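Local coordinates for protein putative xanthine dehydrogenase YAGS fad-binding subunit (Escherichia coli, PDB 5G5G) that probably oxidises aldehydes as the molybdenum-cofactor subunit of a periplasmic aldehyde oxidase, where it holds the pterin cytosine dinucleotide and the dioxothiomolybdenum centre, at residues Y37-A49 and A194-T208. Numbering follows the deposited sequence.
Sequences YAYEWHEEAPNAA and ASMAVWDGNKLTLWT
The loop that leads into strand 49-55 packs on one face of a beta hairpin, strands 194-200 and 203-208, at its open end, away from the turn. The tryptophans Trp-41 and Trp-207 meet here with their five-membered rings inclined at 42°, CD1 of Trp-207 lying over one face of Trp-41, 3.3 Å from its CD1. Both indole N-H groups reach water: NE1 of Trp-41 donates to a water that also lies 2.9 Å from Thr-208 O, while Trp-207 NE1 donates to another. In the conformer given, CB and CG of Glu-44 lie against Trp-207 CZ2 (CB at 3.7 Å), while its carboxylate end leads away. Met-196 extends with CG anti to the backbone N (chi1 -179°), then bends at chi3, bringing CE 3.8 Å from Trp-41 CB and SD 3.8 Å from Ala-45 CB; its unbranched, bendable chain lets SD and CE reach Ala-45, Ala-48 and Trp-41 together. Ala-38 is small enough to press CB to 3.2 Å from Ala-194 O. No direct hydrogen bond joins the loop to the hairpin. Behind the hairpin, helix 250-262 packs on Ser-195 and Leu-206; strand 266-269 separates strand 194-200 from strand 49-55 in the mixed sheet, and strand 231-234 flanks strand 203-208.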
ATOM      1  N   TYR C  37      14.065   4.537 -11.195  1.00 12.16           N
ATOM      2  CA  TYR C  37      12.657   4.905 -11.350  1.00 11.46           C
ATOM      3  C   TYR C  37      12.571   6.355 -11.860  1.00 11.51           C
ATOM      4  O   TYR C  37      13.562   7.067 -11.918  1.00 11.79           O
ATOM      5  CB  TYR C  37      11.952   4.678  -9.992  1.00 11.40           C
ATOM      6  CG  TYR C  37      11.995   3.209  -9.533  1.00 11.21           C
ATOM      7  CD1 TYR C  37      13.088   2.717  -8.848  1.00 12.18           C
ATOM      8  CD2 TYR C  37      10.935   2.340  -9.794  1.00 11.03           C
ATOM      9  CE1 TYR C  37      13.204   1.400  -8.479  1.00 11.64           C
ATOM     10  CE2 TYR C  37      11.014   1.002  -9.425  1.00 11.10           C
ATOM     11  CZ  TYR C  37      12.125   0.545  -8.741  1.00 11.22           C
ATOM     12  OH  TYR C  37      12.275  -0.793  -8.351  1.00 11.20           O
ATOM     13  N   ALA C  38      11.368   6.755 -12.270  1.00 11.93           N
ATOM     14  CA  ALA C  38      11.098   7.986 -13.024  1.00 12.12           C
ATOM     15  C   ALA C  38      11.720   9.252 -12.444  1.00 11.99           C
ATOM     16  O   ALA C  38      12.164  10.073 -13.187  1.00 13.04           O
ATOM     17  CB  ALA C  38       9.615   8.180 -13.180  1.00 11.86           C
ATOM     18  N   TYR C  39      11.800   9.363 -11.130  1.00 11.71           N
ATOM     19  CA  TYR C  39      12.291  10.609 -10.515  1.00 12.37           C
ATOM     20  C   TYR C  39      13.803  10.554 -10.256  1.00 12.83           C
ATOM     21  O   TYR C  39      14.335  11.434  -9.575  1.00 13.49           O
ATOM     22  CB  TYR C  39      11.607  10.800  -9.190  1.00 12.36           C
ATOM     23  CG  TYR C  39      11.435  12.222  -8.655  1.00 12.74           C
ATOM     24  CD1 TYR C  39      10.447  13.075  -9.188  1.00 13.34           C
ATOM     25  CD2 TYR C  39      12.185  12.655  -7.539  1.00 13.15           C
ATOM     26  CE1 TYR C  39      10.243  14.365  -8.635  1.00 13.48           C
ATOM     27  CE2 TYR C  39      11.995  13.923  -7.021  1.00 13.57           C
ATOM     28  CZ  TYR C  39      11.021  14.744  -7.541  1.00 14.23           C
ATOM     29  OH  TYR C  39      10.766  16.005  -6.994  1.00 14.40           O
ATOM     30  N   GLU C  40      14.476   9.547 -10.799  1.00 12.64           N
ATOM     31  CA  GLU C  40      15.873   9.237 -10.432  1.00 12.77           C
ATOM     32  C   GLU C  40      16.881   9.312 -11.579  1.00 12.62           C
ATOM     33  O   GLU C  40      18.001   8.826 -11.445  1.00 12.83           O
ATOM     34  CB  GLU C  40      15.879   7.837  -9.797  1.00 12.77           C
ATOM     35  CG  GLU C  40      14.981   7.785  -8.563  1.00 13.08           C
ATOM     36  CD  GLU C  40      14.739   6.374  -8.029  1.00 13.37           C
ATOM     37  OE1 GLU C  40      15.266   5.405  -8.619  1.00 13.53           O
ATOM     38  OE2 GLU C  40      14.069   6.258  -7.004  1.00 13.62           O
ATOM     39  N   TRP C  41      16.476   9.845 -12.727  1.00 12.68           N
ATOM     40  CA  TRP C  41      17.309   9.893 -13.926  1.00 13.24           C
ATOM     41  C   TRP C  41      18.192  11.174 -13.970  1.00 14.49           C
ATOM     42  O   TRP C  41      18.122  11.970 -14.912  1.00 15.30           O
ATOM     43  CB  TRP C  41      16.417   9.852 -15.166  1.00 13.04           C
ATOM     44  CG  TRP C  41      15.642   8.543 -15.322  1.00 12.59           C
ATOM     45  CD1 TRP C  41      14.306   8.360 -15.139  1.00 12.56           C
ATOM     46  CD2 TRP C  41      16.166   7.265 -15.714  1.00 12.77           C
ATOM     47  NE1 TRP C  41      13.961   7.051 -15.389  1.00 12.16           N
ATOM     48  CE2 TRP C  41      15.072   6.369 -15.776  1.00 12.40           C
ATOM     49  CE3 TRP C  41      17.443   6.806 -16.092  1.00 13.24           C
ATOM     50  CZ2 TRP C  41      15.220   5.034 -16.140  1.00 13.18           C
ATOM     51  CZ3 TRP C  41      17.604   5.475 -16.433  1.00 13.43           C
ATOM     52  CH2 TRP C  41      16.485   4.602 -16.465  1.00 13.31           C
ATOM     53  N   HIS C  42      19.089  11.298 -13.024  1.00 15.02           N
ATOM     54  CA  HIS C  42      19.856  12.533 -12.883  1.00 15.59           C
ATOM     55  C   HIS C  42      20.816  12.817 -14.039  1.00 16.16           C
ATOM     56  O   HIS C  42      20.864  13.963 -14.520  1.00 16.56           O
ATOM     57  CB  HIS C  42      20.534  12.577 -11.495  1.00 16.51           C
ATOM     58  CG  HIS C  42      21.406  11.393 -11.179  1.00 18.11           C
ATOM     59  ND1 HIS C  42      22.749  11.350 -11.532  1.00 20.10           N
ATOM     60  CD2 HIS C  42      21.172  10.262 -10.475  1.00 19.06           C
ATOM     61  CE1 HIS C  42      23.282  10.223 -11.098  1.00 20.25           C
ATOM     62  NE2 HIS C  42      22.342   9.526 -10.484  1.00 19.94           N
ATOM     63  N   GLU C  43      21.494  11.801 -14.604  1.00 16.18           N
ATOM     64  CA  GLU C  43      22.439  12.085 -15.690  1.00 16.92           C
ATOM     65  C   GLU C  43      21.773  12.605 -16.950  1.00 16.63           C
ATOM     66  O   GLU C  43      22.410  13.330 -17.735  1.00 17.71           O
ATOM     67  CB  GLU C  43      23.300  10.882 -16.056  1.00 17.95           C
ATOM     68  CG  GLU C  43      24.050  10.265 -14.892  1.00 19.13           C
ATOM     69  CD  GLU C  43      23.300   9.157 -14.176  1.00 18.86           C
ATOM     70  OE1 GLU C  43      22.021   9.086 -14.146  1.00 19.91           O
ATOM     71  OE2 GLU C  43      23.979   8.344 -13.526  1.00 20.54           O
ATOM     72  N   GLU C  44      20.509  12.261 -17.133  0.50 15.78           N
ATOM     73  CA  GLU C  44      19.750  12.657 -18.293  0.50 15.91           C
ATOM     74  C   GLU C  44      19.276  14.117 -18.228  0.50 16.34           C
ATOM     75  O   GLU C  44      18.862  14.661 -19.246  0.50 16.59           O
ATOM     76  CB  GLU C  44      18.576  11.698 -18.419  0.50 15.76           C
ATOM     77  CG  GLU C  44      19.038  10.256 -18.795  0.50 15.88           C
ATOM     78  CD  GLU C  44      19.568   9.330 -17.681  0.50 15.74           C
ATOM     79  OE1 GLU C  44      19.607   9.661 -16.469  0.50 15.24           O
ATOM     80  OE2 GLU C  44      19.911   8.161 -18.031  0.50 16.30           O
ATOM     81  N   ALA C  45      19.338  14.730 -17.042  1.00 15.99           N
ATOM     82  CA  ALA C  45      18.939  16.153 -16.849  1.00 16.74           C
ATOM     83  C   ALA C  45      19.477  16.626 -15.553  1.00 17.00           C
ATOM     84  O   ALA C  45      18.734  16.776 -14.566  1.00 16.43           O
ATOM     85  CB  ALA C  45      17.439  16.257 -16.834  1.00 16.65           C
ATOM     86  N   PRO C  46      20.779  16.930 -15.541  1.00 18.31           N
ATOM     87  CA  PRO C  46      21.363  17.215 -14.217  1.00 19.35           C
ATOM     88  C   PRO C  46      20.833  18.490 -13.539  1.00 19.45           C
ATOM     89  O   PRO C  46      20.875  18.578 -12.301  1.00 19.99           O
ATOM     90  CB  PRO C  46      22.867  17.404 -14.510  1.00 20.30           C
ATOM     91  CG  PRO C  46      23.098  16.727 -15.806  1.00 20.48           C
ATOM     92  CD  PRO C  46      21.782  16.739 -16.587  1.00 19.04           C
ATOM     93  N   ASN C  47      20.362  19.421 -14.327  1.00 20.00           N
ATOM     94  CA  ASN C  47      19.760  20.654 -13.799  1.00 22.72           C
ATOM     95  C   ASN C  47      18.251  20.728 -13.923  1.00 19.79           C
ATOM     96  O   ASN C  47      17.688  21.818 -14.071  1.00 19.20           O
ATOM     97  CB  ASN C  47      20.397  21.846 -14.502  1.00 26.34           C
ATOM     98  CG  ASN C  47      21.925  21.813 -14.396  1.00 34.35           C
ATOM     99  OD1 ASN C  47      22.671  21.983 -15.404  1.00 44.35           O
ATOM    100  ND2 ASN C  47      22.417  21.576 -13.172  1.00 36.36           N
ATOM    101  N   ALA C  48      17.614  19.565 -13.874  1.00 16.57           N
ATOM    102  CA  ALA C  48      16.156  19.524 -13.941  1.00 15.78           C
ATOM    103  C   ALA C  48      15.545  20.363 -12.812  1.00 15.14           C
ATOM    104  O   ALA C  48      16.021  20.334 -11.660  1.00 14.93           O
ATOM    105  CB  ALA C  48      15.649  18.111 -13.880  1.00 15.37           C
ATOM    106  N   ALA C  49      14.534  21.128 -13.175  1.00 14.21           N
ATOM    107  CA  ALA C  49      13.738  21.872 -12.185  1.00 13.69           C
ATOM    108  C   ALA C  49      12.646  20.963 -11.603  1.00 12.73           C
ATOM    109  O   ALA C  49      12.414  19.843 -12.090  1.00 11.98           O
ATOM    110  CB  ALA C  49      13.191  23.164 -12.787  1.00 14.02           C
ATOM    111  N   ALA C 194       5.190   9.606 -10.893  1.00 11.64           N
ATOM    112  CA  ALA C 194       6.182  10.618 -11.225  1.00 11.60           C
ATOM    113  C   ALA C 194       6.637  10.587 -12.663  1.00 11.76           C
ATOM    114  O   ALA C 194       6.657   9.520 -13.280  1.00 11.44           O
ATOM    115  CB  ALA C 194       7.398  10.475 -10.309  1.00 12.08           C
ATOM    116  N   SER C 195       7.072  11.750 -13.161  1.00 10.83           N
ATOM    117  CA  SER C 195       7.548  11.878 -14.537  1.00 11.55           C
ATOM    118  C   SER C 195       8.601  12.968 -14.620  1.00 11.57           C
ATOM    119  O   SER C 195       8.581  13.949 -13.840  1.00 12.68           O
ATOM    120  CB  SER C 195       6.403  12.232 -15.510  1.00 11.85           C
ATOM    121  OG  SER C 195       5.365  11.259 -15.543  1.00 11.80           O
ATOM    122  N   MET C 196       9.495  12.828 -15.568  1.00 12.02           N
ATOM    123  CA  MET C 196      10.447  13.883 -15.942  1.00 12.08           C
ATOM    124  C   MET C 196      10.350  14.113 -17.428  1.00 12.84           C
ATOM    125  O   MET C 196      10.357  13.142 -18.217  1.00 12.51           O
ATOM    126  CB  MET C 196      11.881  13.511 -15.561  1.00 12.63           C
ATOM    127  CG  MET C 196      12.864  14.595 -15.910  1.00 13.28           C
ATOM    128  SD  MET C 196      14.523  14.326 -15.286  1.00 14.52           S
ATOM    129  CE  MET C 196      15.108  13.157 -16.501  1.00 15.03           C
ATOM    130  N   ALA C 197      10.248  15.386 -17.825  1.00 12.84           N
ATOM    131  CA  ALA C 197      10.170  15.755 -19.250  1.00 13.84           C
ATOM    132  C   ALA C 197      11.362  16.552 -19.678  1.00 14.72           C
ATOM    133  O   ALA C 197      11.795  17.437 -18.949  1.00 15.54           O
ATOM    134  CB  ALA C 197       8.919  16.526 -19.529  1.00 14.43           C
ATOM    135  N   VAL C 198      11.852  16.290 -20.880  1.00 15.81           N
ATOM    136  CA  VAL C 198      12.870  17.098 -21.576  1.00 16.46           C
ATOM    137  C   VAL C 198      12.355  17.304 -22.994  1.00 17.19           C
ATOM    138  O   VAL C 198      12.004  16.312 -23.714  1.00 16.01           O
ATOM    139  CB  VAL C 198      14.249  16.368 -21.694  1.00 17.53           C
ATOM    140  CG1 VAL C 198      15.282  17.120 -22.523  1.00 19.04           C
ATOM    141  CG2 VAL C 198      14.826  16.058 -20.346  1.00 17.59           C
ATOM    142  N   TRP C 199      12.335  18.559 -23.417  1.00 17.23           N
ATOM    143  CA  TRP C 199      12.106  18.891 -24.842  1.00 18.76           C
ATOM    144  C   TRP C 199      13.404  19.234 -25.548  1.00 21.18           C
ATOM    145  O   TRP C 199      14.260  19.919 -24.979  1.00 20.43           O
ATOM    146  CB  TRP C 199      11.146  20.046 -25.020  1.00 18.85           C
ATOM    147  CG  TRP C 199       9.751  19.820 -24.537  1.00 17.98           C
ATOM    148  CD1 TRP C 199       9.330  19.869 -23.237  1.00 17.77           C
ATOM    149  CD2 TRP C 199       8.603  19.483 -25.315  1.00 17.87           C
ATOM    150  NE1 TRP C 199       7.986  19.572 -23.165  1.00 17.08           N
ATOM    151  CE2 TRP C 199       7.513  19.383 -24.431  1.00 17.69           C
ATOM    152  CE3 TRP C 199       8.369  19.312 -26.697  1.00 18.76           C
ATOM    153  CZ2 TRP C 199       6.242  19.062 -24.864  1.00 17.79           C
ATOM    154  CZ3 TRP C 199       7.103  18.983 -27.113  1.00 18.73           C
ATOM    155  CH2 TRP C 199       6.058  18.877 -26.216  1.00 18.60           C
ATOM    156  N   ASP C 200      13.519  18.773 -26.804  1.00 23.61           N
ATOM    157  CA  ASP C 200      14.585  19.197 -27.682  1.00 26.91           C
ATOM    158  C   ASP C 200      13.868  19.694 -28.922  1.00 27.27           C
ATOM    159  O   ASP C 200      13.353  18.907 -29.729  1.00 25.22           O
ATOM    160  CB  ASP C 200      15.549  18.060 -27.982  1.00 29.67           C
ATOM    161  CG  ASP C 200      16.715  18.494 -28.908  1.00 36.79           C
ATOM    162  OD1 ASP C 200      16.991  19.720 -29.072  1.00 38.33           O
ATOM    163  OD2 ASP C 200      17.374  17.587 -29.460  1.00 43.05           O
ATOM    164  N   GLY C 201      13.741  21.012 -29.013  1.00 27.17           N
ATOM    165  CA  GLY C 201      12.831  21.601 -29.970  1.00 28.72           C
ATOM    166  C   GLY C 201      11.439  21.033 -29.777  1.00 29.83           C
ATOM    167  O   GLY C 201      10.910  21.018 -28.654  1.00 29.91           O
ATOM    168  N   ASN C 202      10.846  20.523 -30.846  1.00 30.71           N
ATOM    169  CA  ASN C 202       9.501  19.971 -30.735  1.00 32.09           C
ATOM    170  C   ASN C 202       9.451  18.453 -30.384  1.00 27.76           C
ATOM    171  O   ASN C 202       8.393  17.858 -30.477  1.00 28.68           O
ATOM    172  CB  ASN C 202       8.681  20.293 -31.986  1.00 35.17           C
ATOM    173  CG  ASN C 202       8.490  21.799 -32.202  1.00 41.61           C
ATOM    174  OD1 ASN C 202       8.642  22.630 -31.277  1.00 47.42           O
ATOM    175  ND2 ASN C 202       8.171  22.170 -33.447  1.00 45.97           N
ATOM    176  N   LYS C 203      10.585  17.842 -30.050  1.00 26.72           N
ATOM    177  CA  LYS C 203      10.627  16.438 -29.619  1.00 25.62           C
ATOM    178  C   LYS C 203      10.581  16.377 -28.082  1.00 22.92           C
ATOM    179  O   LYS C 203      11.329  17.039 -27.449  1.00 22.57           O
ATOM    180  CB  LYS C 203      11.935  15.764 -30.074  1.00 27.43           C
ATOM    181  CG  LYS C 203      12.248  15.850 -31.565  1.00 30.38           C
ATOM    182  CD  LYS C 203      11.211  15.142 -32.395  1.00 31.28           C
ATOM    183  CE  LYS C 203      11.431  15.408 -33.874  1.00 34.67           C
ATOM    184  NZ  LYS C 203      12.087  14.221 -34.440  1.00 36.20           N
ATOM    185  N   LEU C 204       9.735  15.533 -27.528  1.00 20.74           N
ATOM    186  CA  LEU C 204       9.585  15.365 -26.069  1.00 18.94           C
ATOM    187  C   LEU C 204      10.087  13.989 -25.684  1.00 18.37           C
ATOM    188  O   LEU C 204       9.703  13.001 -26.334  1.00 17.89           O
ATOM    189  CB  LEU C 204       8.112  15.471 -25.748  1.00 19.09           C
ATOM    190  CG  LEU C 204       7.625  15.052 -24.365  1.00 18.78           C
ATOM    191  CD1 LEU C 204       8.224  15.917 -23.254  1.00 18.70           C
ATOM    192  CD2 LEU C 204       6.127  15.082 -24.272  1.00 19.01           C
ATOM    193  N   THR C 205      10.891  13.897 -24.631  1.00 17.68           N
ATOM    194  CA  THR C 205      11.157  12.628 -23.997  1.00 17.18           C
ATOM    195  C   THR C 205      10.597  12.676 -22.599  1.00 15.92           C
ATOM    196  O   THR C 205      10.817  13.661 -21.888  1.00 15.91           O
ATOM    197  CB  THR C 205      12.687  12.321 -23.965  1.00 17.55           C
ATOM    198  OG1 THR C 205      13.177  12.431 -25.317  1.00 19.99           O
ATOM    199  CG2 THR C 205      12.965  10.928 -23.443  1.00 17.38           C
ATOM    200  N   LEU C 206       9.813  11.662 -22.223  1.00 14.61           N
ATOM    201  CA  LEU C 206       9.193  11.581 -20.902  1.00 13.95           C
ATOM    202  C   LEU C 206       9.648  10.292 -20.252  1.00 13.82           C
ATOM    203  O   LEU C 206       9.359   9.193 -20.773  1.00 14.03           O
ATOM    204  CB  LEU C 206       7.667  11.596 -20.997  1.00 14.12           C
ATOM    205  CG  LEU C 206       6.979  11.817 -19.640  1.00 14.08           C
ATOM    206  CD1 LEU C 206       6.870  13.317 -19.317  1.00 14.30           C
ATOM    207  CD2 LEU C 206       5.615  11.189 -19.560  1.00 14.60           C
ATOM    208  N   TRP C 207      10.319  10.417 -19.123  1.00 12.64           N
ATOM    209  CA  TRP C 207      10.609   9.297 -18.249  1.00 12.28           C
ATOM    210  C   TRP C 207       9.453   9.269 -17.272  1.00 12.24           C
ATOM    211  O   TRP C 207       9.081  10.301 -16.668  1.00 12.18           O
ATOM    212  CB  TRP C 207      11.891   9.533 -17.486  1.00 12.22           C
ATOM    213  CG  TRP C 207      13.150   9.475 -18.336  1.00 12.77           C
ATOM    214  CD1 TRP C 207      14.002   8.433 -18.441  1.00 12.79           C
ATOM    215  CD2 TRP C 207      13.685  10.506 -19.188  1.00 13.70           C
ATOM    216  NE1 TRP C 207      15.057   8.742 -19.285  1.00 13.47           N
ATOM    217  CE2 TRP C 207      14.891  10.013 -19.750  1.00 13.87           C
ATOM    218  CE3 TRP C 207      13.300  11.835 -19.488  1.00 14.30           C
ATOM    219  CZ2 TRP C 207      15.704  10.784 -20.622  1.00 15.27           C
ATOM    220  CZ3 TRP C 207      14.070  12.559 -20.394  1.00 15.24           C
ATOM    221  CH2 TRP C 207      15.269  12.060 -20.936  1.00 15.80           C
ATOM    222  N   THR C 208       8.852   8.106 -17.091  1.00 11.80           N
ATOM    223  CA  THR C 208       7.621   8.073 -16.315  1.00 11.92           C
ATOM    224  C   THR C 208       7.447   6.714 -15.653  1.00 11.21           C
ATOM    225  O   THR C 208       8.332   5.840 -15.757  1.00 10.90           O
ATOM    226  CB  THR C 208       6.404   8.433 -17.245  1.00 12.25           C
ATOM    227  OG1 THR C 208       5.206   8.679 -16.484  1.00 12.17           O
ATOM    228  CG2 THR C 208       6.174   7.327 -18.247  1.00 12.57           C
TER
HETATM  229  O   HOH W   1      11.245   5.945 -15.702  1.00 13.62           O
HETATM  230  O   HOH W   2      17.218   6.951 -19.740  1.00 19.55           O